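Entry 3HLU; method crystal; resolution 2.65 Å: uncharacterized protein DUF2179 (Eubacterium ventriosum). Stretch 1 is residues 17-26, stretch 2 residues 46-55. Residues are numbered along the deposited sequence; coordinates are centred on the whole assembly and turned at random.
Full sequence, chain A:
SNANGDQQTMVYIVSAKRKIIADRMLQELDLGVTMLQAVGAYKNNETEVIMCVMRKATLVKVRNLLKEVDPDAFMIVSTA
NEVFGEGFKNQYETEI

Stretch 1, residues 17-26: KRKIIADRML
Stretch 2 (46-55) ETEVIMCVMR

Residues 18-26 form a helix that continues later in the chain, with Lys 17 at its N-cap position. Glu 48 to Met 54 lie in a strand. The helix and strand axes run nearly parallel, 19° apart, with a closest approach of 9.3 Å. The register is set by Arg 18 and Ile 50, whose CA atoms lie 7.0 Å apart. Together the two stretches bury 378 Å².

The helix has regular backbone angles, near -60/-45 at Ile 21. Its i to i+4 bonds include Ala 22 N to Arg 18 O at 2.7 Å and Met 25 N to Ile 21 O at 3.0 Å. The strand is extended, and its side chains alternate. Glu 48, Ile 50, Cys 52 and Met 54 point their CA-to-CB bonds toward the helix. Val 49 and Met 51 point away.

Glu 46 makes no contact with the helix. Thr 47 (phi/psi -143/136, chi1 t) has its OG1 3.9 Å from Arg 18 NH1, at the edge of the guanidinium and near its plane.

Glu 48 (-111/143; chi1 m, chi2 t, chi3 -39°) forms a salt bridge with Arg 18. Its OE1 lies 2.8 Å from Arg 18 NH2. Glu 48 CB sits over one face of the guanidinium. Arg 18 reaches the strand with chi1 p, chi2 m, chi3 m and chi4 -107°. Its NH1 is 3.0 Å from Glu 48 O, but the angle is too poor for a hydrogen bond. No hydrogen bond joins the two stretches.

Ile 50 (-87/122; chi1 m, chi2 t) is the apolar centre of the contact. Its CD1 packs against the first turn of the helix, 3.5 Å from Arg 18 O, 4.0 Å from Ile 21 CG2 and 3.9 Å from Ala 22 CB. Ile 21 is m, t. Ile 50 CG2 lies 4.3 Å from Met 25 SE, so this one side chain touches four helix residues.

Cys 52 (-156/127, chi1 t) places SG 3.9 Å from Met 25 CE. Met 25 is a selenomethionine with chi1 m (-85°), chi2 t and chi3 p. Its SE lies near Ile 50, and its CE reaches Cys 52 and Met 54.

Met 54 (-171/160), also a selenomethionine, is p, t, p. Its CE lies 4.1 Å from Met 25 CE, an apolar contact between two methyl ends. Arg 55 follows at the N-cap position of another helix and lies out of reach of stretch 1.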

# COMPACT_ATOMS: atom_id res chain seq x y z
N LYS A 17 -5.57 0.69 12.42
CA LYS A 17 -6.52 -0.18 13.11
C LYS A 17 -6.72 -1.52 12.37
O LYS A 17 -7.77 -2.14 12.45
CB LYS A 17 -7.86 0.55 13.26
CG LYS A 17 -7.83 1.90 14.01
CD LYS A 17 -7.94 1.75 15.55
CE LYS A 17 -6.55 1.75 16.25
NZ LYS A 17 -6.51 1.02 17.58
N ARG A 18 -5.70 -1.98 11.67
CA ARG A 18 -5.86 -3.12 10.78
C ARG A 18 -6.28 -4.43 11.47
O ARG A 18 -7.06 -5.19 10.89
CB ARG A 18 -4.60 -3.34 9.93
CG ARG A 18 -3.55 -4.20 10.61
CD ARG A 18 -2.78 -3.41 11.66
NE ARG A 18 -1.72 -2.62 11.03
CZ ARG A 18 -0.42 -2.89 11.11
NH1 ARG A 18 0.46 -2.09 10.50
NH2 ARG A 18 0.01 -3.94 11.82
N LYS A 19 -5.79 -4.71 12.67
CA LYS A 19 -6.19 -5.94 13.36
C LYS A 19 -7.72 -6.01 13.57
O LYS A 19 -8.36 -7.02 13.30
CB LYS A 19 -5.47 -6.11 14.70
CG LYS A 19 -6.01 -7.32 15.46
CD LYS A 19 -5.47 -7.50 16.88
CE LYS A 19 -6.07 -8.77 17.50
NZ LYS A 19 -5.37 -9.22 18.75
N ILE A 20 -8.29 -4.92 14.06
CA ILE A 20 -9.74 -4.79 14.14
C ILE A 20 -10.44 -4.97 12.78
O ILE A 20 -11.41 -5.71 12.66
CB ILE A 20 -10.12 -3.43 14.72
CG1 ILE A 20 -9.50 -3.27 16.12
CG2 ILE A 20 -11.61 -3.27 14.77
CD1 ILE A 20 -9.65 -1.88 16.70
N ILE A 21 -9.94 -4.29 11.75
CA ILE A 21 -10.51 -4.42 10.42
C ILE A 21 -10.45 -5.85 9.90
O ILE A 21 -11.41 -6.35 9.34
CB ILE A 21 -9.81 -3.52 9.40
CG1 ILE A 21 -10.08 -2.06 9.72
CG2 ILE A 21 -10.29 -3.86 7.99
CD1 ILE A 21 -9.37 -1.10 8.79
N ALA A 22 -9.29 -6.48 10.07
CA ALA A 22 -9.08 -7.84 9.60
C ALA A 22 -10.04 -8.80 10.28
O ALA A 22 -10.57 -9.69 9.63
CB ALA A 22 -7.66 -8.27 9.84
N ASP A 23 -10.29 -8.61 11.58
CA ASP A 23 -11.18 -9.51 12.30
C ASP A 23 -12.62 -9.38 11.81
O ASP A 23 -13.28 -10.38 11.55
CB ASP A 23 -11.10 -9.31 13.82
CG ASP A 23 -9.79 -9.88 14.43
OD1 ASP A 23 -9.06 -10.64 13.73
OD2 ASP A 23 -9.50 -9.56 15.61
N ARG A 24 -13.09 -8.14 11.68
CA ARG A 24 -14.45 -7.90 11.21
C ARG A 24 -14.65 -8.34 9.77
O ARG A 24 -15.76 -8.66 9.35
CB ARG A 24 -14.83 -6.43 11.37
CG ARG A 24 -14.91 -5.97 12.81
CD ARG A 24 -15.54 -4.58 12.92
NE ARG A 24 -16.88 -4.53 12.33
CZ ARG A 24 -17.60 -3.41 12.22
NH1 ARG A 24 -17.12 -2.25 12.65
NH2 ARG A 24 -18.80 -3.44 11.66
N MSE A 25 -13.58 -8.34 8.99
CA MSE A 25 -13.66 -8.79 7.60
C MSE A 25 -13.94 -10.28 7.57
O MSE A 25 -14.72 -10.76 6.73
CB MSE A 25 -12.35 -8.50 6.87
CG MSE A 25 -12.26 -7.09 6.30
SE MSE A 25 -10.54 -6.77 5.44
CE MSE A 25 -10.95 -7.41 3.65
N LEU A 26 -13.30 -10.99 8.50
CA LEU A 26 -13.44 -12.43 8.66
C LEU A 26 -14.77 -12.83 9.29
O LEU A 26 -15.36 -13.83 8.92
CB LEU A 26 -12.33 -12.98 9.54
CG LEU A 26 -12.70 -14.36 10.11
CD1 LEU A 26 -12.74 -15.42 9.00
CD2 LEU A 26 -11.75 -14.80 11.23
N GLU A 46 8.74 -2.22 11.37
CA GLU A 46 7.70 -3.02 10.75
C GLU A 46 6.36 -2.27 10.60
O GLU A 46 5.96 -1.46 11.45
CB GLU A 46 7.51 -4.39 11.45
CG GLU A 46 8.24 -4.56 12.77
CD GLU A 46 8.48 -6.04 13.13
OE1 GLU A 46 9.65 -6.49 13.07
OE2 GLU A 46 7.48 -6.73 13.48
N THR A 47 5.71 -2.54 9.48
CA THR A 47 4.36 -2.06 9.24
C THR A 47 3.66 -3.20 8.49
O THR A 47 4.24 -3.86 7.62
CB THR A 47 4.38 -0.72 8.47
OG1 THR A 47 3.05 -0.26 8.20
CG2 THR A 47 5.16 -0.87 7.18
N GLU A 48 2.43 -3.48 8.89
CA GLU A 48 1.71 -4.62 8.36
C GLU A 48 0.58 -4.15 7.49
O GLU A 48 -0.12 -3.19 7.80
CB GLU A 48 1.07 -5.42 9.48
CG GLU A 48 1.95 -6.30 10.31
CD GLU A 48 1.09 -7.21 11.18
OE1 GLU A 48 0.03 -6.72 11.69
OE2 GLU A 48 1.46 -8.41 11.31
N VAL A 49 0.35 -4.90 6.43
CA VAL A 49 -0.68 -4.57 5.48
C VAL A 49 -1.64 -5.76 5.40
O VAL A 49 -1.20 -6.89 5.52
CB VAL A 49 0.00 -4.24 4.13
CG1 VAL A 49 -0.88 -4.59 2.94
CG2 VAL A 49 0.45 -2.79 4.11
N ILE A 50 -2.93 -5.50 5.24
CA ILE A 50 -3.89 -6.57 4.96
C ILE A 50 -3.98 -6.83 3.46
O ILE A 50 -4.30 -5.94 2.68
CB ILE A 50 -5.32 -6.26 5.48
CG1 ILE A 50 -5.33 -5.94 6.96
CG2 ILE A 50 -6.26 -7.41 5.20
CD1 ILE A 50 -6.66 -5.43 7.43
N MSE A 51 -3.70 -8.07 3.06
CA MSE A 51 -3.89 -8.50 1.68
C MSE A 51 -5.14 -9.37 1.53
O MSE A 51 -5.40 -10.26 2.33
CB MSE A 51 -2.66 -9.25 1.19
CG MSE A 51 -2.88 -9.99 -0.10
SE MSE A 51 -1.16 -10.66 -0.69
CE MSE A 51 -0.17 -10.51 1.01
N CYS A 52 -5.91 -9.11 0.49
CA CYS A 52 -7.13 -9.85 0.31
C CYS A 52 -7.52 -9.83 -1.16
O CYS A 52 -7.59 -8.77 -1.78
CB CYS A 52 -8.23 -9.24 1.17
SG CYS A 52 -9.80 -10.14 1.12
N VAL A 53 -7.75 -11.01 -1.73
CA VAL A 53 -8.28 -11.12 -3.08
C VAL A 53 -9.79 -11.17 -2.98
O VAL A 53 -10.34 -11.83 -2.09
CB VAL A 53 -7.77 -12.37 -3.79
CG1 VAL A 53 -6.25 -12.36 -3.85
CG2 VAL A 53 -8.26 -13.62 -3.07
N MSE A 54 -10.46 -10.47 -3.88
CA MSE A 54 -11.89 -10.29 -3.76
C MSE A 54 -12.49 -9.66 -5.01
O MSE A 54 -11.79 -9.05 -5.80
CB MSE A 54 -12.19 -9.42 -2.55
CG MSE A 54 -11.90 -7.94 -2.79
SE MSE A 54 -12.16 -6.79 -1.21
CE MSE A 54 -10.36 -6.90 -0.42
N ARG A 55 -13.79 -9.83 -5.16
CA ARG A 55 -14.54 -9.27 -6.28
C ARG A 55 -14.88 -7.83 -5.92
O ARG A 55 -14.85 -7.46 -4.74
CB ARG A 55 -15.81 -10.11 -6.51
CG ARG A 55 -15.65 -11.60 -6.18
CD ARG A 55 -16.82 -12.46 -6.66
NE ARG A 55 -16.60 -12.99 -8.01
CZ ARG A 55 -17.42 -13.85 -8.62
NH1 ARG A 55 -17.14 -14.28 -9.85
NH2 ARG A 55 -18.51 -14.29 -8.00